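Local coordinates for diol-dehydratase (Roseburia inulinivorans, PDB 5I2A), which is a B12-independent glycyl radical enzyme that probably acts as a lyase in the dehydration of 1,2-propanediol, at residues Q690-P695 and A749-L754; Y548-G552 and K682-G686; F456-P461 and Q499-I504; F556-N560 and V719-P725. Numbering follows the deposited sequence.

Contact 1 of 4, residues Q690-P695 and A749-L754; sequences QAGLYP and ASNGTL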
loop_
_atom_site.group_PDB
_atom_site.type_symbol
_atom_site.label_atom_id
_atom_site.label_comp_id
_atom_site.label_asym_id
_atom_site.label_seq_id
_atom_site.Cartn_x
_atom_site.Cartn_y
_atom_site.Cartn_z
ATOM N N GLN A 690 -1.392 -23.324 -7.893
ATOM C CA GLN A 690 -1.299 -24.560 -8.652
ATOM C C GLN A 690 -0.118 -25.360 -8.102
ATOM O O GLN A 690 0.995 -24.837 -7.984
ATOM C CB GLN A 690 -1.140 -24.289 -10.157
ATOM C CG GLN A 690 -0.243 -23.119 -10.520
ATOM C CD GLN A 690 0.043 -23.025 -12.024
ATOM O OE1 GLN A 690 -0.683 -23.587 -12.847
ATOM N NE2 GLN A 690 1.138 -22.355 -12.375
ATOM N N ALA A 691 -0.372 -26.606 -7.727
ATOM C CA ALA A 691 0.670 -27.484 -7.201
ATOM C C ALA A 691 1.785 -27.776 -8.203
ATOM O O ALA A 691 1.539 -27.930 -9.405
ATOM C CB ALA A 691 0.053 -28.811 -6.736
ATOM N N GLY A 692 3.011 -27.848 -7.697
ATOM C CA GLY A 692 4.091 -28.533 -8.385
ATOM C C GLY A 692 4.541 -29.724 -7.551
ATOM O O GLY A 692 4.212 -29.823 -6.363
ATOM N N LEU A 693 5.283 -30.631 -8.175
ATOM C CA LEU A 693 5.827 -31.801 -7.502
ATOM C C LEU A 693 7.287 -31.974 -7.931
ATOM O O LEU A 693 7.605 -32.752 -8.824
ATOM C CB LEU A 693 5.006 -33.057 -7.816
ATOM C CG LEU A 693 3.522 -33.007 -7.431
ATOM C CD1 LEU A 693 2.718 -34.097 -8.116
ATOM C CD2 LEU A 693 3.337 -33.059 -5.923
ATOM N N TYR A 694 8.165 -31.225 -7.284
ATOM C CA TYR A 694 9.586 -31.309 -7.559
ATOM C C TYR A 694 10.365 -30.919 -6.309
ATOM O O TYR A 694 9.825 -30.259 -5.428
ATOM C CB TYR A 694 9.970 -30.429 -8.746
ATOM C CG TYR A 694 9.845 -28.921 -8.575
ATOM C CD1 TYR A 694 10.847 -28.190 -7.939
ATOM C CD2 TYR A 694 8.772 -28.216 -9.132
ATOM C CE1 TYR A 694 10.770 -26.824 -7.834
ATOM C CE2 TYR A 694 8.691 -26.817 -9.036
ATOM C CZ TYR A 694 9.690 -26.134 -8.378
ATOM O OH TYR A 694 9.651 -24.765 -8.261
ATOM N N PRO A 695 11.619 -31.366 -6.215
ATOM C CA PRO A 695 12.308 -31.231 -4.925
ATOM C C PRO A 695 13.480 -30.255 -4.849
ATOM O O PRO A 695 13.902 -29.965 -3.732
ATOM C CB PRO A 695 12.827 -32.643 -4.693
ATOM C CG PRO A 695 13.261 -33.055 -6.080
ATOM C CD PRO A 695 12.216 -32.440 -7.031
ATOM N N ALA A 749 -1.147 -30.880 -11.554
ATOM C CA ALA A 749 0.033 -30.242 -10.967
ATOM C C ALA A 749 0.708 -29.350 -12.003
ATOM O O ALA A 749 1.832 -29.617 -12.438
ATOM C CB ALA A 749 1.012 -31.281 -10.450
ATOM N N SER A 750 0.028 -28.272 -12.367
ATOM C CA SER A 750 0.404 -27.509 -13.540
ATOM C C SER A 750 1.547 -26.541 -13.253
ATOM O O SER A 750 1.987 -25.831 -14.146
ATOM C CB SER A 750 -0.818 -26.773 -14.097
ATOM O OG SER A 750 -1.518 -26.097 -13.078
ATOM N N ASN A 751 2.043 -26.524 -12.016
ATOM C CA ASN A 751 3.311 -25.864 -11.741
ATOM C C ASN A 751 4.493 -26.763 -12.101
ATOM O O ASN A 751 5.638 -26.351 -11.958
ATOM C CB ASN A 751 3.424 -25.425 -10.268
ATOM C CG ASN A 751 4.530 -24.396 -10.059
ATOM O OD1 ASN A 751 4.657 -23.441 -10.830
ATOM N ND2 ASN A 751 5.364 -24.612 -9.039
ATOM N N GLY A 752 4.209 -27.989 -12.546
ATOM C CA GLY A 752 5.229 -28.898 -13.050
ATOM C C GLY A 752 5.558 -30.081 -12.148
ATOM O O GLY A 752 5.578 -29.947 -10.921
ATOM N N THR A 753 5.827 -31.242 -12.749
ATOM C CA THR A 753 6.307 -32.394 -11.984
ATOM C C THR A 753 7.710 -32.793 -12.439
ATOM O O THR A 753 8.138 -32.466 -13.542
ATOM C CB THR A 753 5.358 -33.622 -12.097
ATOM O OG1 THR A 753 5.421 -34.179 -13.412
ATOM C CG2 THR A 753 3.915 -33.230 -11.787
ATOM N N LEU A 754 8.435 -33.493 -11.580
ATOM C CA LEU A 754 9.802 -33.877 -11.891
ATOM C C LEU A 754 10.023 -35.380 -11.723
ATOM O O LEU A 754 9.801 -35.939 -10.644
ATOM C CB LEU A 754 10.792 -33.104 -11.008
ATOM C CG LEU A 754 12.276 -33.422 -11.246
ATOM C CD1 LEU A 754 13.138 -32.166 -11.044
ATOM C CD2 LEU A 754 12.767 -34.527 -10.330
HETATM O O HOH W 1 2.837 -21.370 -10.138
HETATM O O HOH W 2 3.156 -23.459 -14.191
#

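Contact 2 of 4, residues Y548-G552 and K682-G686; sequences YNFTG and KNPRG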
loop_
_atom_site.group_PDB
_atom_site.type_symbol
_atom_site.label_atom_id
_atom_site.label_comp_id
_atom_site.label_asym_id
_atom_site.label_seq_id
_atom_site.Cartn_x
_atom_site.Cartn_y
_atom_site.Cartn_z
ATOM N N TYR A 548 -1.125 -13.157 -16.294
ATOM C CA TYR A 548 -1.305 -14.429 -15.604
ATOM C C TYR A 548 -0.594 -14.379 -14.264
ATOM O O TYR A 548 0.563 -13.966 -14.178
ATOM C CB TYR A 548 -0.787 -15.596 -16.464
ATOM C CG TYR A 548 -1.564 -15.716 -17.745
ATOM C CD1 TYR A 548 -2.897 -16.097 -17.722
ATOM C CD2 TYR A 548 -0.989 -15.415 -18.972
ATOM C CE1 TYR A 548 -3.639 -16.186 -18.874
ATOM C CE2 TYR A 548 -1.737 -15.503 -20.153
ATOM C CZ TYR A 548 -3.063 -15.888 -20.086
ATOM O OH TYR A 548 -3.836 -15.976 -21.221
ATOM N N ASN A 549 -1.302 -14.801 -13.228
ATOM C CA ASN A 549 -0.785 -14.770 -11.876
ATOM C C ASN A 549 -1.004 -16.092 -11.185
ATOM O O ASN A 549 -2.135 -16.591 -11.137
ATOM C CB ASN A 549 -1.449 -13.647 -11.085
ATOM C CG ASN A 549 -1.049 -12.295 -11.589
ATOM O OD1 ASN A 549 0.049 -11.839 -11.310
ATOM N ND2 ASN A 549 -1.910 -11.667 -12.374
ATOM N N PHE A 550 0.075 -16.671 -10.671
ATOM C CA PHE A 550 -0.025 -17.945 -9.968
ATOM C C PHE A 550 0.780 -17.923 -8.675
ATOM O O PHE A 550 1.600 -17.030 -8.452
ATOM C CB PHE A 550 0.470 -19.111 -10.844
ATOM C CG PHE A 550 -0.230 -19.220 -12.184
ATOM C CD1 PHE A 550 -1.524 -19.702 -12.273
ATOM C CD2 PHE A 550 0.430 -18.867 -13.355
ATOM C CE1 PHE A 550 -2.161 -19.815 -13.515
ATOM C CE2 PHE A 550 -0.194 -18.967 -14.591
ATOM C CZ PHE A 550 -1.502 -19.443 -14.667
ATOM N N THR A 551 0.537 -18.926 -7.840
ATOM C CA THR A 551 1.460 -19.275 -6.778
ATOM C C THR A 551 1.697 -20.787 -6.858
ATOM O O THR A 551 0.748 -21.568 -6.902
ATOM C CB THR A 551 0.924 -18.864 -5.383
ATOM O OG1 THR A 551 0.610 -17.467 -5.381
ATOM C CG2 THR A 551 1.968 -19.146 -4.307
ATOM N N GLY A 552 2.961 -21.196 -6.885
ATOM C CA GLY A 552 3.302 -22.590 -7.139
ATOM C C GLY A 552 4.170 -23.200 -6.046
ATOM O O GLY A 552 5.391 -23.032 -6.053
ATOM N N LYS A 682 -6.459 -18.835 -3.749
ATOM C CA LYS A 682 -6.139 -17.652 -4.535
ATOM C C LYS A 682 -5.067 -16.821 -3.861
ATOM O O LYS A 682 -4.865 -16.922 -2.657
ATOM C CB LYS A 682 -7.387 -16.799 -4.761
ATOM C CG LYS A 682 -8.538 -17.560 -5.386
ATOM C CD LYS A 682 -9.785 -16.698 -5.458
ATOM C CE LYS A 682 -10.988 -17.500 -5.937
ATOM N NZ LYS A 682 -12.225 -16.665 -6.001
ATOM N N ASN A 683 -4.386 -15.989 -4.637
ATOM C CA ASN A 683 -3.314 -15.168 -4.094
ATOM C C ASN A 683 -3.683 -13.695 -4.219
ATOM O O ASN A 683 -4.652 -13.375 -4.899
ATOM C CB ASN A 683 -1.974 -15.492 -4.793
ATOM C CG ASN A 683 -1.988 -15.214 -6.288
ATOM O OD1 ASN A 683 -2.474 -14.182 -6.738
ATOM N ND2 ASN A 683 -1.431 -16.154 -7.072
ATOM N N PRO A 684 -2.922 -12.801 -3.558
ATOM C CA PRO A 684 -3.291 -11.378 -3.559
ATOM C C PRO A 684 -3.062 -10.673 -4.888
ATOM O O PRO A 684 -3.449 -9.513 -5.015
ATOM C CB PRO A 684 -2.375 -10.773 -2.476
ATOM C CG PRO A 684 -1.994 -11.926 -1.628
ATOM C CD PRO A 684 -1.855 -13.066 -2.576
ATOM N N ARG A 685 -2.447 -11.354 -5.855
ATOM C CA ARG A 685 -2.260 -10.776 -7.183
ATOM C C ARG A 685 -3.434 -11.125 -8.108
ATOM O O ARG A 685 -3.378 -10.854 -9.308
ATOM C CB ARG A 685 -0.927 -11.248 -7.811
ATOM C CG ARG A 685 0.315 -10.449 -7.359
ATOM C CD ARG A 685 1.623 -11.213 -7.593
ATOM N NE ARG A 685 1.673 -12.419 -6.777
ATOM C CZ ARG A 685 1.678 -13.657 -7.250
ATOM N NH1 ARG A 685 1.675 -13.876 -8.563
ATOM N NH2 ARG A 685 1.684 -14.677 -6.406
ATOM N N GLY A 686 -4.486 -11.726 -7.559
ATOM C CA GLY A 686 -5.672 -12.045 -8.353
ATOM C C GLY A 686 -5.603 -13.330 -9.168
ATOM O O GLY A 686 -6.388 -13.534 -10.089
HETATM O O HOH W 3 -4.535 -13.131 -12.904
#

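Contact 3 of 4, residues F456-P461 and Q499-I504; sequences FNMCRP and QMLYNI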
loop_
_atom_site.group_PDB
_atom_site.type_symbol
_atom_site.label_atom_id
_atom_site.label_comp_id
_atom_site.label_asym_id
_atom_site.label_seq_id
_atom_site.Cartn_x
_atom_site.Cartn_y
_atom_site.Cartn_z
ATOM N N PHE A 456 6.674 -28.203 0.577
ATOM C CA PHE A 456 5.719 -28.824 1.486
ATOM C C PHE A 456 6.038 -30.304 1.658
ATOM O O PHE A 456 6.085 -31.053 0.678
ATOM C CB PHE A 456 4.286 -28.655 0.961
ATOM C CG PHE A 456 3.210 -29.170 1.895
ATOM C CD1 PHE A 456 2.860 -30.519 1.913
ATOM C CD2 PHE A 456 2.524 -28.295 2.730
ATOM C CE1 PHE A 456 1.841 -30.983 2.752
ATOM C CE2 PHE A 456 1.504 -28.752 3.582
ATOM C CZ PHE A 456 1.165 -30.098 3.589
ATOM N N ASN A 457 6.220 -30.722 2.907
ATOM C CA ASN A 457 6.564 -32.111 3.211
ATOM C C ASN A 457 5.297 -32.945 3.417
ATOM O O ASN A 457 4.673 -32.867 4.469
ATOM C CB ASN A 457 7.464 -32.167 4.461
ATOM C CG ASN A 457 8.036 -33.560 4.719
ATOM O OD1 ASN A 457 7.476 -34.565 4.285
ATOM N ND2 ASN A 457 9.169 -33.614 5.420
ATOM N N MET A 458 4.930 -33.745 2.423
ATOM C CA MET A 458 3.698 -34.528 2.506
ATOM C C MET A 458 3.804 -35.655 3.536
ATOM O O MET A 458 2.790 -36.213 3.928
ATOM C CB MET A 458 3.311 -35.111 1.132
ATOM C CG MET A 458 3.139 -34.058 0.019
ATOM S SD MET A 458 2.888 -34.785 -1.618
ATOM C CE MET A 458 1.512 -35.858 -1.273
ATOM N N CYS A 459 5.014 -35.976 3.987
ATOM C CA CYS A 459 5.169 -36.977 5.043
ATOM C C CYS A 459 4.840 -36.453 6.451
ATOM O O CYS A 459 4.526 -37.241 7.348
ATOM C CB CYS A 459 6.600 -37.536 5.048
ATOM S SG CYS A 459 7.025 -38.483 3.593
ATOM N N ARG A 460 4.954 -35.146 6.674
ATOM C CA ARG A 460 4.724 -34.659 8.034
ATOM C C ARG A 460 3.239 -34.787 8.448
ATOM O O ARG A 460 2.970 -35.228 9.562
ATOM C CB ARG A 460 5.247 -33.233 8.201
ATOM C CG ARG A 460 6.790 -33.148 8.133
ATOM C CD ARG A 460 7.406 -32.731 9.491
ATOM N NE ARG A 460 7.250 -33.795 10.450
ATOM C CZ ARG A 460 7.146 -33.671 11.765
ATOM N NH1 ARG A 460 7.188 -32.489 12.372
ATOM N NH2 ARG A 460 6.999 -34.777 12.476
ATOM N N PRO A 461 2.281 -34.444 7.552
ATOM C CA PRO A 461 0.884 -34.746 7.883
ATOM C C PRO A 461 0.622 -36.231 8.121
ATOM O O PRO A 461 -0.263 -36.553 8.911
ATOM C CB PRO A 461 0.118 -34.255 6.642
ATOM C CG PRO A 461 0.945 -33.118 6.156
ATOM C CD PRO A 461 2.363 -33.651 6.313
ATOM N N GLN A 499 -5.280 -33.832 7.760
ATOM C CA GLN A 499 -3.986 -33.295 8.163
ATOM C C GLN A 499 -3.355 -32.527 6.999
ATOM O O GLN A 499 -2.730 -31.495 7.194
ATOM C CB GLN A 499 -3.036 -34.405 8.626
ATOM C CG GLN A 499 -3.390 -35.026 9.958
ATOM C CD GLN A 499 -3.151 -34.077 11.108
ATOM O OE1 GLN A 499 -2.522 -33.029 10.950
ATOM N NE2 GLN A 499 -3.644 -34.441 12.271
ATOM N N MET A 500 -3.517 -33.058 5.793
ATOM C CA MET A 500 -2.969 -32.424 4.610
ATOM C C MET A 500 -3.661 -31.087 4.364
ATOM O O MET A 500 -2.998 -30.077 4.201
ATOM C CB MET A 500 -3.113 -33.340 3.394
ATOM C CG MET A 500 -2.145 -34.523 3.430
ATOM S SD MET A 500 -0.464 -34.038 2.979
ATOM C CE MET A 500 -0.634 -33.900 1.206
ATOM N N LEU A 501 -4.993 -31.099 4.357
ATOM C CA LEU A 501 -5.774 -29.906 4.046
ATOM C C LEU A 501 -5.486 -28.777 5.026
ATOM O O LEU A 501 -5.275 -27.640 4.619
ATOM C CB LEU A 501 -7.271 -30.229 4.032
ATOM C CG LEU A 501 -8.202 -29.106 3.570
ATOM C CD1 LEU A 501 -7.822 -28.596 2.190
ATOM C CD2 LEU A 501 -9.655 -29.563 3.595
ATOM N N TYR A 502 -5.456 -29.097 6.315
ATOM C CA TYR A 502 -5.163 -28.093 7.334
ATOM C C TYR A 502 -3.821 -27.403 7.090
ATOM O O TYR A 502 -3.726 -26.172 7.103
ATOM C CB TYR A 502 -5.164 -28.724 8.723
ATOM C CG TYR A 502 -4.887 -27.737 9.842
ATOM C CD1 TYR A 502 -5.859 -26.835 10.249
ATOM C CD2 TYR A 502 -3.656 -27.709 10.482
ATOM C CE1 TYR A 502 -5.614 -25.942 11.271
ATOM C CE2 TYR A 502 -3.401 -26.814 11.508
ATOM C CZ TYR A 502 -4.383 -25.934 11.896
ATOM O OH TYR A 502 -4.144 -25.047 12.919
ATOM N N ASN A 503 -2.786 -28.202 6.855
ATOM C CA ASN A 503 -1.452 -27.649 6.705
ATOM C C ASN A 503 -1.206 -27.005 5.343
ATOM O O ASN A 503 -0.428 -26.068 5.234
ATOM C CB ASN A 503 -0.423 -28.729 7.003
ATOM C CG ASN A 503 -0.270 -28.936 8.486
ATOM O OD1 ASN A 503 0.312 -28.098 9.171
ATOM N ND2 ASN A 503 -0.845 -30.020 9.004
ATOM N N ILE A 504 -1.900 -27.478 4.319
ATOM C CA ILE A 504 -1.840 -26.812 3.024
ATOM C C ILE A 504 -2.371 -25.384 3.128
ATOM O O ILE A 504 -1.789 -24.450 2.583
ATOM C CB ILE A 504 -2.638 -27.582 1.959
ATOM C CG1 ILE A 504 -1.874 -28.839 1.550
ATOM C CG2 ILE A 504 -2.897 -26.707 0.731
ATOM C CD1 ILE A 504 -2.740 -29.830 0.776
#

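Contact 4 of 4, residues F556-N560 and V719-P725; sequences FGIAN and VADGVGP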
loop_
_atom_site.group_PDB
_atom_site.type_symbol
_atom_site.label_atom_id
_atom_site.label_comp_id
_atom_site.label_asym_id
_atom_site.label_seq_id
_atom_site.Cartn_x
_atom_site.Cartn_y
_atom_site.Cartn_z
ATOM N N PHE A 556 6.364 -32.752 -1.504
ATOM C CA PHE A 556 7.467 -33.695 -1.377
ATOM C C PHE A 556 7.014 -35.040 -0.845
ATOM O O PHE A 556 6.257 -35.098 0.113
ATOM C CB PHE A 556 8.534 -33.148 -0.424
ATOM C CG PHE A 556 9.394 -32.046 -1.000
ATOM C CD1 PHE A 556 8.857 -30.812 -1.311
ATOM C CD2 PHE A 556 10.764 -32.242 -1.172
ATOM C CE1 PHE A 556 9.660 -29.794 -1.811
ATOM C CE2 PHE A 556 11.579 -31.227 -1.661
ATOM C CZ PHE A 556 11.022 -30.005 -1.986
ATOM N N GLY A 557 7.508 -36.118 -1.434
ATOM C CA GLY A 557 7.409 -37.420 -0.813
ATOM C C GLY A 557 6.292 -38.334 -1.274
ATOM O O GLY A 557 5.903 -39.247 -0.540
ATOM N N ILE A 558 5.785 -38.112 -2.479
ATOM C CA ILE A 558 4.692 -38.946 -2.996
ATOM C C ILE A 558 4.983 -40.463 -2.902
ATOM O O ILE A 558 4.125 -41.227 -2.454
ATOM C CB ILE A 558 4.359 -38.589 -4.449
ATOM C CG1 ILE A 558 3.480 -37.343 -4.483
ATOM C CG2 ILE A 558 3.600 -39.711 -5.115
ATOM C CD1 ILE A 558 3.034 -36.950 -5.875
ATOM N N ALA A 559 6.176 -40.897 -3.312
ATOM C CA ALA A 559 6.519 -42.326 -3.224
ATOM C C ALA A 559 6.466 -42.817 -1.776
ATOM O O ALA A 559 5.912 -43.882 -1.493
ATOM C CB ALA A 559 7.921 -42.607 -3.831
ATOM N N ASN A 560 7.051 -42.041 -0.868
ATOM C CA ASN A 560 7.086 -42.419 0.543
ATOM C C ASN A 560 5.673 -42.553 1.101
ATOM O O ASN A 560 5.368 -43.522 1.788
ATOM C CB ASN A 560 7.881 -41.404 1.367
ATOM C CG ASN A 560 9.278 -41.184 0.822
ATOM O OD1 ASN A 560 9.549 -40.170 0.187
ATOM N ND2 ASN A 560 10.165 -42.151 1.047
ATOM N N VAL A 719 13.642 -37.898 1.821
ATOM C CA VAL A 719 12.422 -38.376 1.175
ATOM C C VAL A 719 12.700 -38.459 -0.326
ATOM O O VAL A 719 13.757 -38.042 -0.773
ATOM C CB VAL A 719 11.204 -37.467 1.466
ATOM C CG1 VAL A 719 10.857 -37.523 2.936
ATOM C CG2 VAL A 719 11.476 -36.043 1.032
ATOM N N ALA A 720 11.769 -39.011 -1.096
ATOM C CA ALA A 720 11.952 -39.158 -2.542
ATOM C C ALA A 720 12.137 -37.825 -3.272
ATOM O O ALA A 720 11.688 -36.775 -2.822
ATOM C CB ALA A 720 10.769 -39.914 -3.151
ATOM N N ASP A 721 12.826 -37.881 -4.399
ATOM C CA ASP A 721 13.022 -36.705 -5.223
ATOM C C ASP A 721 11.979 -36.681 -6.320
ATOM O O ASP A 721 12.002 -37.520 -7.210
ATOM C CB ASP A 721 14.434 -36.684 -5.821
ATOM C CG ASP A 721 14.822 -38.015 -6.469
ATOM O OD1 ASP A 721 14.653 -39.068 -5.833
ATOM O OD2 ASP A 721 15.303 -38.004 -7.613
ATOM N N GLY A 722 11.053 -35.731 -6.244
ATOM C CA GLY A 722 10.026 -35.575 -7.259
ATOM C C GLY A 722 8.890 -36.575 -7.187
ATOM O O GLY A 722 8.433 -36.919 -6.103
ATOM N N VAL A 723 8.435 -37.039 -8.351
ATOM C CA VAL A 723 7.337 -37.998 -8.421
ATOM C C VAL A 723 7.821 -39.424 -8.698
ATOM O O VAL A 723 7.019 -40.339 -8.765
ATOM C CB VAL A 723 6.294 -37.600 -9.515
ATOM C CG1 VAL A 723 5.683 -36.260 -9.186
ATOM C CG2 VAL A 723 6.935 -37.556 -10.883
ATOM N N GLY A 724 9.130 -39.614 -8.848
ATOM C CA GLY A 724 9.676 -40.942 -9.094
ATOM C C GLY A 724 9.659 -41.855 -7.867
ATOM O O GLY A 724 9.429 -41.410 -6.745
ATOM N N PRO A 725 9.927 -43.147 -8.075
ATOM C CA PRO A 725 9.899 -44.132 -6.991
ATOM C C PRO A 725 11.057 -43.961 -6.029
ATOM O O PRO A 725 12.057 -43.336 -6.365
ATOM C CB PRO A 725 10.012 -45.474 -7.723
ATOM C CG PRO A 725 9.786 -45.158 -9.170
ATOM C CD PRO A 725 10.254 -43.764 -9.368
HETATM O O HOH W 4 9.287 -35.807 -3.519
HETATM O O HOH W 5 6.260 -35.729 -4.407
HETATM O O HOH W 6 8.095 -39.560 -5.270
#

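Contact 1 of 4, residues Q690-P695 and A749-L754
N751 and Q690 have the most surface covered here, 84 and 68 Å². Q690 (chi1 p, chi2 t) extends its amide: OE1 accepts from S750 OG (2.7 Å), itself also bonded to R423 NE, while NE2 reaches N751 OD1 through water 1 and, more weakly, S750 O through water 2. N751 (chi1 t) lays its CB on Q690 O (3.4 Å) and G692 N (3.6 Å), its ND2 binding Q554 OE1 and H451 O. The backbones run parallel, L693 N donating to G752 O (2.8 Å) and L754 N to L693 O (3.0 Å) in a single bridge, L693–T753; separately, N751 N donates to A691 O (3.0 Å). These loops follow and precede strands of two different sheets, 688-689 and 756-759, consistent with the two five-stranded half-barrels of glycyl radical enzymes. L693 (chi1 m, chi2 t) sets CD1 on A749 CB (4.0 Å). Y694 (chi1 p) turns its ring edge to G752 O, packs CB on L754 CB (3.6 Å) and hydrogen-bonds through OH to H451 O.

Contact 2 of 4, residues Y548-G552 and K682-G686
An Asx turn built into a type I beta turn presents two polar side chains to the face of strand 548-551 that carries N549 and T551. In the turn from N683 to G686, N683 OD1 accepts from R685 N (3.0 Å) and N683 O from G686 N (3.1 Å); G686 has phi/psi of 82/18, angles at which a CB would be jammed against the preceding carbonyl. The nearest CA pairs stay 6.3 Å (N549–R685) and 6.8 Å (T551–N683) apart, so the turn reaches the strand with side chains, R685 finding a backbone carbonyl and N683 a hydroxyl. The edge of the R685 guanidinium meets F550 O: NH2 and NH1 both donate to it, at 3.1 and 3.2 Å, with N-H...O angles of 150° and 147°. One residue on, T551 OG1 accepts from N683 ND2 (3.0 Å). N549 ND2 donates to A546 O and to water 3 (3.1 Å), which is weakly bonded to G686 O. The charge of R685 is met by salt bridges to D515 and D448, with W450 adding a cation-pi contact, while A198 of the second subunit packs on K682 and P684. The turn forms the helix-to-strand return of a parallel crossover, from helix 661-678 into strand 688-689, which lies parallel to strand 548-556, as expected in the beta/alpha barrel of this family.

Contact 3 of 4, residues F456-P461 and Q499-I504
M500, P461 and F456 have the most surface buried here, about 81, 77 and 70 Å², and M500 lies between the other two. Its CA-to-CB bond points sideways to 456-461, but chi1, chi2 and chi3 are all m, and this fold of the side chain brings the sulfur to the other segment. There M500 SD approaches F456 CE1 to 3.8 Å and P461 CG to 3.6 Å. The sulfur is 5.1 Å from the centroid of the F456 ring and 80° off its normal, so the Met-aromatic contact is made at the ring edge. M500 CE also meets M458 CE at 3.8 Å. F456, on strand 454-457, reaches further along the helix: its CZ touches I504 CG1 (3.9 Å) and its CE2 touches N503 CB (3.9 Å). P461, in the first turn of helix 459-467, sets its CB against Q499 CB (3.7 Å), where the two CA atoms come within 5.1 Å. Ahead of that turn N457 OD1 caps C459 N (2.9 Å). The polar ends find other partners, N503 ND2 in Q499 O (3.0 Å) and S477, and the Q499 amide in S477, I478 and T480. Between these two segments the contact is therefore apolar and sulfur-mediated; a directed bond joins the same elements just outside them, from Y496 OH on helix 489-521 to M458 O.

Contact 4 of 4, residues F556-N560 and V719-P725
F556 opens the segment by touching V719 CG2 with its CB (4.4 Å), the same methyl lying near the plane at its ring edge. G557 follows at the N-cap position with phi/psi of 99/23, angles that would jam a CB against the preceding carbonyl; its N donates to water 4 (2.8 Å), which sits 2.7 Å from A720 O and 2.9 Å from G722 O. I558 N likewise donates to water 5 (3.1 Å), itself 3.0 Å from G722 O, and I558 CD1 packs on V723 CG1 (4.3 Å). The solvent-mediated pattern is that of a helix N terminus: the first amides of helix 558-574 are met through water by a type II' beta turn, D721 to G724, whose G722 adopts positive phi (77°). This turn lies in the loop before helix 734-741, within the glycine radical family region. A559, next along, gives its N to water 6 (3.1 Å), which donates to G722 O (2.8 Å) and G724 O (2.7 Å), and its CB rests on A720 CB (4.0 Å). N560 makes the direct hydrogen bond: OD1 accepts from A720 N at 2.8 Å and 170°, while ND2 binds D711.

From the N terminus, contact 3 comes first and closes a loop of 37 residues between 456-461 and 499-504, joining the sheet to helix 489-521. Contact 2 then opens at 548-552 and contact 4 at 556-560, on one strand and the helix after it. Contact 2 closes at 682-686, setting that turn on strand 548-556; contact 1 opens at 690-695, contact 4 closes at 719-725 and contact 1 at 749-754. Contact 4 thus crosses both contacts 2 and 1, which are in series. Probable backbone hydrogen bonds join neighbours: T551 to Q690, F456 and M458 to F556, and V723 to L754. Contacts 1 and 4 make the tie to the glycine radical region.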